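Local coordinates for protein nuclear hormone receptor FTZ-F1 (Drosophila melanogaster, PDB 2XHS) that probably regulates transcription as an NR5A nuclear receptor, through a ligand-binding domain that binds a peptide of its partner Fushi tarazu, at residues A[49-54]-A[120-125]; A[88-93]-A[208-213]. All coordinates share one frame; numbering follows the deposited sequence.

Interaction 1: A[49-54]-A[120-125]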
loop_
_atom_site.group_PDB
_atom_site.type_symbol
_atom_site.label_atom_id
_atom_site.label_comp_id
_atom_site.label_asym_id
_atom_site.label_seq_id
_atom_site.Cartn_x
_atom_site.Cartn_y
_atom_site.Cartn_z
ATOM N N GLU A 49 11.217 -13.980 8.610
ATOM C CA GLU A 49 10.780 -14.635 7.410
ATOM C C GLU A 49 9.308 -14.525 7.225
ATOM O O GLU A 49 8.846 -14.438 6.124
ATOM C CB GLU A 49 11.091 -16.107 7.468
ATOM C CG GLU A 49 12.511 -16.467 7.334
ATOM C CD GLU A 49 12.672 -17.794 6.713
ATOM O OE1 GLU A 49 11.726 -18.563 6.740
ATOM O OE2 GLU A 49 13.746 -18.088 6.208
ATOM N N LEU A 50 8.574 -14.596 8.315
ATOM C CA LEU A 50 7.133 -14.534 8.302
ATOM C C LEU A 50 6.646 -13.209 7.814
ATOM O O LEU A 50 5.748 -13.122 7.030
ATOM C CB LEU A 50 6.625 -14.754 9.699
ATOM C CG LEU A 50 5.436 -15.665 9.942
ATOM C CD1 LEU A 50 4.880 -15.392 11.275
ATOM C CD2 LEU A 50 4.400 -15.481 8.923
HETATM N N MSE A 51 7.290 -12.163 8.255
HETATM C CA MSE A 51 6.887 -10.857 7.876
HETATM C C MSE A 51 6.991 -10.764 6.399
HETATM O O MSE A 51 6.178 -10.174 5.769
HETATM C CB MSE A 51 7.803 -9.845 8.511
HETATM C CG MSE A 51 7.378 -8.460 8.294
HETATM SE SE MSE A 51 8.763 -7.330 8.575
HETATM C CE MSE A 51 9.632 -7.547 6.954
ATOM N N CYS A 52 8.030 -11.351 5.856
ATOM C CA CYS A 52 8.269 -11.383 4.435
ATOM C C CYS A 52 7.220 -12.151 3.716
ATOM O O CYS A 52 6.912 -11.860 2.592
ATOM C CB CYS A 52 9.627 -11.944 4.120
ATOM S SG CYS A 52 10.934 -10.836 4.346
ATOM N N LYS A 53 6.716 -13.184 4.349
ATOM C CA LYS A 53 5.678 -13.976 3.768
ATOM C C LYS A 53 4.438 -13.182 3.602
ATOM O O LYS A 53 3.732 -13.314 2.645
ATOM C CB LYS A 53 5.421 -15.185 4.627
ATOM C CG LYS A 53 5.985 -16.417 4.035
ATOM C CD LYS A 53 5.637 -17.623 4.798
ATOM C CE LYS A 53 6.785 -18.075 5.620
ATOM N NZ LYS A 53 6.618 -19.478 5.995
ATOM N N VAL A 54 4.150 -12.377 4.598
ATOM C CA VAL A 54 2.996 -11.532 4.584
ATOM C C VAL A 54 3.126 -10.526 3.504
ATOM O O VAL A 54 2.229 -10.323 2.747
ATOM C CB VAL A 54 2.896 -10.792 5.883
ATOM C CG1 VAL A 54 1.772 -9.866 5.853
ATOM C CG2 VAL A 54 2.694 -11.736 6.967
HETATM N N MSE A 120 3.219 -4.130 13.368
HETATM C CA MSE A 120 3.679 -2.799 13.145
HETATM C C MSE A 120 4.853 -2.802 12.213
HETATM O O MSE A 120 5.062 -1.878 11.490
HETATM C CB MSE A 120 4.049 -2.218 14.494
HETATM C CG MSE A 120 4.500 -0.802 14.522
HETATM SE SE MSE A 120 3.265 0.393 13.859
HETATM C CE MSE A 120 4.311 1.920 14.050
ATOM N N SER A 121 5.604 -3.879 12.243
ATOM C CA SER A 121 6.756 -4.090 11.389
ATOM C C SER A 121 6.363 -4.102 9.966
ATOM O O SER A 121 7.027 -3.577 9.135
ATOM C CB SER A 121 7.342 -5.437 11.675
ATOM O OG SER A 121 8.267 -5.336 12.709
ATOM N N LEU A 122 5.220 -4.671 9.708
ATOM C CA LEU A 122 4.747 -4.850 8.390
ATOM C C LEU A 122 4.670 -3.532 7.741
ATOM O O LEU A 122 4.790 -3.431 6.567
ATOM C CB LEU A 122 3.365 -5.416 8.453
ATOM C CG LEU A 122 3.396 -6.907 8.450
ATOM C CD1 LEU A 122 2.021 -7.396 8.510
ATOM C CD2 LEU A 122 4.055 -7.325 7.196
ATOM N N GLY A 123 4.434 -2.501 8.495
ATOM C CA GLY A 123 4.286 -1.221 7.872
ATOM C C GLY A 123 5.536 -0.433 7.934
ATOM O O GLY A 123 5.593 0.653 7.448
ATOM N N LEU A 124 6.531 -0.966 8.598
ATOM C CA LEU A 124 7.780 -0.283 8.685
ATOM C C LEU A 124 8.740 -0.992 7.816
ATOM O O LEU A 124 9.824 -0.545 7.617
ATOM C CB LEU A 124 8.283 -0.257 10.110
ATOM C CG LEU A 124 7.365 0.494 11.057
ATOM C CD1 LEU A 124 7.691 0.183 12.447
ATOM C CD2 LEU A 124 7.481 1.936 10.825
ATOM N N LEU A 125 8.305 -2.108 7.280
ATOM C CA LEU A 125 9.108 -2.909 6.414
ATOM C C LEU A 125 10.320 -3.400 7.117
ATOM O O LEU A 125 11.335 -3.570 6.517
ATOM C CB LEU A 125 9.527 -2.110 5.216
ATOM C CG LEU A 125 8.422 -1.440 4.430
ATOM C CD1 LEU A 125 8.852 -1.237 3.040
ATOM C CD2 LEU A 125 7.234 -2.275 4.446
#

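Interaction 2: A[88-93]-A[208-213]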
loop_
_atom_site.group_PDB
_atom_site.type_symbol
_atom_site.label_atom_id
_atom_site.label_comp_id
_atom_site.label_asym_id
_atom_site.label_seq_id
_atom_site.Cartn_x
_atom_site.Cartn_y
_atom_site.Cartn_z
ATOM N N TRP A 88 5.769 -0.240 -5.125
ATOM C CA TRP A 88 5.126 -1.248 -4.318
ATOM C C TRP A 88 5.341 -0.971 -2.876
ATOM O O TRP A 88 4.493 -1.183 -2.076
ATOM C CB TRP A 88 5.639 -2.625 -4.663
ATOM C CG TRP A 88 7.050 -2.758 -4.507
ATOM C CD1 TRP A 88 7.967 -2.450 -5.403
ATOM C CD2 TRP A 88 7.736 -3.242 -3.378
ATOM N NE1 TRP A 88 9.191 -2.706 -4.930
ATOM C CE2 TRP A 88 9.077 -3.202 -3.675
ATOM C CE3 TRP A 88 7.341 -3.711 -2.138
ATOM C CZ2 TRP A 88 10.023 -3.591 -2.795
ATOM C CZ3 TRP A 88 8.272 -4.096 -1.278
ATOM C CH2 TRP A 88 9.597 -4.051 -1.603
ATOM N N SER A 89 6.525 -0.517 -2.563
ATOM C CA SER A 89 6.898 -0.197 -1.226
ATOM C C SER A 89 6.073 0.930 -0.755
ATOM O O SER A 89 5.670 0.961 0.351
ATOM C CB SER A 89 8.350 0.186 -1.178
ATOM O OG SER A 89 8.703 0.885 -2.330
ATOM N N ASP A 90 5.833 1.883 -1.608
ATOM C CA ASP A 90 5.080 3.031 -1.237
ATOM C C ASP A 90 3.678 2.727 -0.864
ATOM O O ASP A 90 3.158 3.315 0.027
ATOM C CB ASP A 90 5.091 4.017 -2.366
ATOM C CG ASP A 90 6.145 5.028 -2.215
ATOM O OD1 ASP A 90 7.298 4.695 -2.420
ATOM O OD2 ASP A 90 5.819 6.166 -1.904
HETATM N N MSE A 91 3.040 1.840 -1.588
HETATM C CA MSE A 91 1.702 1.436 -1.270
HETATM C C MSE A 91 1.570 0.701 0.005
HETATM O O MSE A 91 0.613 0.848 0.678
HETATM C CB MSE A 91 1.073 0.674 -2.387
HETATM C CG MSE A 91 -0.015 1.430 -3.054
HETATM SE SE MSE A 91 0.221 1.413 -4.917
HETATM C CE MSE A 91 0.458 -0.380 -5.297
ATOM N N LEU A 92 2.525 -0.109 0.355
ATOM C CA LEU A 92 2.377 -0.878 1.542
ATOM C C LEU A 92 2.262 -0.045 2.767
ATOM O O LEU A 92 1.541 -0.369 3.654
ATOM C CB LEU A 92 3.544 -1.809 1.699
ATOM C CG LEU A 92 3.666 -2.901 0.675
ATOM C CD1 LEU A 92 4.684 -3.832 1.142
ATOM C CD2 LEU A 92 2.377 -3.597 0.551
ATOM N N VAL A 93 3.022 1.016 2.835
ATOM C CA VAL A 93 2.994 1.901 3.962
ATOM C C VAL A 93 1.665 2.579 4.116
ATOM O O VAL A 93 1.079 2.595 5.159
ATOM C CB VAL A 93 4.055 2.948 3.739
ATOM C CG1 VAL A 93 4.053 3.963 4.804
ATOM C CG2 VAL A 93 5.373 2.304 3.674
ATOM N N GLU A 208 6.752 12.251 1.820
ATOM C CA GLU A 208 7.227 11.799 3.086
ATOM C C GLU A 208 7.148 10.328 3.197
ATOM O O GLU A 208 8.019 9.699 3.707
ATOM C CB GLU A 208 6.384 12.408 4.170
ATOM C CG GLU A 208 6.248 13.881 4.071
ATOM C CD GLU A 208 5.883 14.503 5.368
ATOM O OE1 GLU A 208 6.528 14.192 6.353
ATOM O OE2 GLU A 208 4.979 15.324 5.395
ATOM N N ILE A 209 6.056 9.781 2.731
ATOM C CA ILE A 209 5.848 8.368 2.771
ATOM C C ILE A 209 6.885 7.695 1.960
ATOM O O ILE A 209 7.341 6.659 2.310
ATOM C CB ILE A 209 4.591 8.003 2.107
ATOM C CG1 ILE A 209 3.434 8.212 3.028
ATOM C CG2 ILE A 209 4.641 6.596 1.717
ATOM C CD1 ILE A 209 2.194 7.815 2.432
ATOM N N HIS A 210 7.242 8.285 0.846
ATOM C CA HIS A 210 8.198 7.706 -0.038
ATOM C C HIS A 210 9.517 7.597 0.643
ATOM O O HIS A 210 10.191 6.631 0.524
ATOM C CB HIS A 210 8.299 8.561 -1.277
ATOM C CG HIS A 210 9.294 8.074 -2.270
ATOM N ND1 HIS A 210 9.161 6.884 -2.929
ATOM C CD2 HIS A 210 10.434 8.623 -2.717
ATOM C CE1 HIS A 210 10.185 6.712 -3.732
ATOM N NE2 HIS A 210 10.975 7.753 -3.620
ATOM N N ALA A 211 9.882 8.582 1.408
ATOM C CA ALA A 211 11.154 8.526 2.044
ATOM C C ALA A 211 11.206 7.322 2.936
ATOM O O ALA A 211 12.188 6.637 2.989
ATOM C CB ALA A 211 11.350 9.732 2.826
HETATM N N MSE A 212 10.128 7.054 3.637
HETATM C CA MSE A 212 10.063 5.916 4.512
HETATM C C MSE A 212 10.211 4.633 3.767
HETATM O O MSE A 212 10.771 3.715 4.265
HETATM C CB MSE A 212 8.715 5.866 5.174
HETATM C CG MSE A 212 8.646 6.405 6.540
HETATM SE SE MSE A 212 7.027 5.846 7.221
HETATM C CE MSE A 212 7.404 4.044 7.163
ATOM N N ALA A 213 9.631 4.558 2.589
ATOM C CA ALA A 213 9.654 3.366 1.768
ATOM C C ALA A 213 11.020 3.033 1.311
ATOM O O ALA A 213 11.373 1.904 1.117
ATOM C CB ALA A 213 8.799 3.549 0.610
#

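Interaction 1: A[49-54]-A[120-125]
In M51, a selenomethionine, CG is anti to the backbone N (chi1 -174°), and in L122, across the contact, CG stands beside its own backbone N (chi1 -90°). From there the two side chains slide past each other in opposite directions, and M51 CG touches L122 CD2 at 3.7 Å. The M51 chain then bends at chi3. Its SE lies 3.9 Å from S121 CB, and its CE reaches the backbone of L125, 4.2 Å from L125 C.

About one helical turn further on, V54 meets the same leucine. Its side chain crosses that of L122 at about a right angle. V54 CG1 lies against both methyls of L122: 3.6 Å from CD1 and 3.7 Å from CD2. L122 CD2 is thus shared by M51 and V54. The backbones are nearest where M51 CA lies 6.4 Å from L122 CA.

F117 of strand 116-118 packs against both M51 and L122. H96 of helix 77-102 also touches L122. The contact therefore sits where helix 47-67, the end of the small two-stranded sheet and helix 77-102 come together. S121 OG is hydrogen-bonded to N118 ND2, so its polar end is engaged on its own side of the contact.

No hydrogen bond joins 49-54 to 120-125. Cohesion rests on buried apolar surface and on the fit of methyl, methylene and selenium groups, interactions with little directional demand.

Interaction 2: A[88-93]-A[208-213]
D90 OD1 accepts a hydrogen bond from H210 ND1 at 2.9 Å, the one hydrogen bond between 88-93 and 208-213. It is nearly straight, with an angle of 165° at the hydrogen. The donor comes from the syn side of the carboxylate, close to its plane. OD1 in turn lies near the plane of the H210 ring, at its edge. The two flat groups are nearly coplanar, 30° apart.

The other oxygen, D90 OD2, lies beside the H210 backbone and CB. It also meets I209 CG2 at 3.8 Å. OD1 has A213 CB as an apolar neighbour at 3.6 Å. The aspartate is buried, and I158 of helix 148-159 packs on it. If ionised, the carboxylate would probably raise the affinity of the imidazole for a second proton. An alanine at D90 would probably leave H210 ND1 without its acceptor and the ring freer to turn.

Apolar packing lies around this bond. S89 CB meets A213 CB at 3.8 Å, where the backbones are closest. S89 OG is hydrogen-bonded to E217 OE2, one more polar tie to helix 198-224. V93 CG1 touches I209 CG2 at 4.1 Å and M212 CE at the same distance. M212 is a selenomethionine, and its bend at chi3 places CE, the atom that meets V93. L137 of helix 135-143 covers I209 and M212 as well.

The axes of the short segments 88-93 and 208-213 approach to 8.6 Å, with 112° between their N-to-C directions. The arrangement is consistent with the three-layer alpha-helical sandwich of nuclear receptor ligand-binding domains, with helix 77-102 packed here against helix 198-224.

How the interactions relate
The segments alternate along the chain: 49-54, 88-93, 120-125, 208-213. Helix 47-67 of interaction 1 is followed directly by helix 77-102 of interaction 2. The centres of the two contacts are about 14 Å apart, yet they touch: G123 O packs against M212 CE at 3.9 Å, and L124 also meets that methyl. Segment 120-125 thus touches helix 47-67 in interaction 1 and, through G123 and L124, M212 of helix 198-224. Interaction 2 sits nearer the centre of the chain. Interaction 1 ties an early helix to the loop after strand 116-118, and interaction 2 ties helix 77-102 to the late helix 198-224, all within one ligand-binding domain.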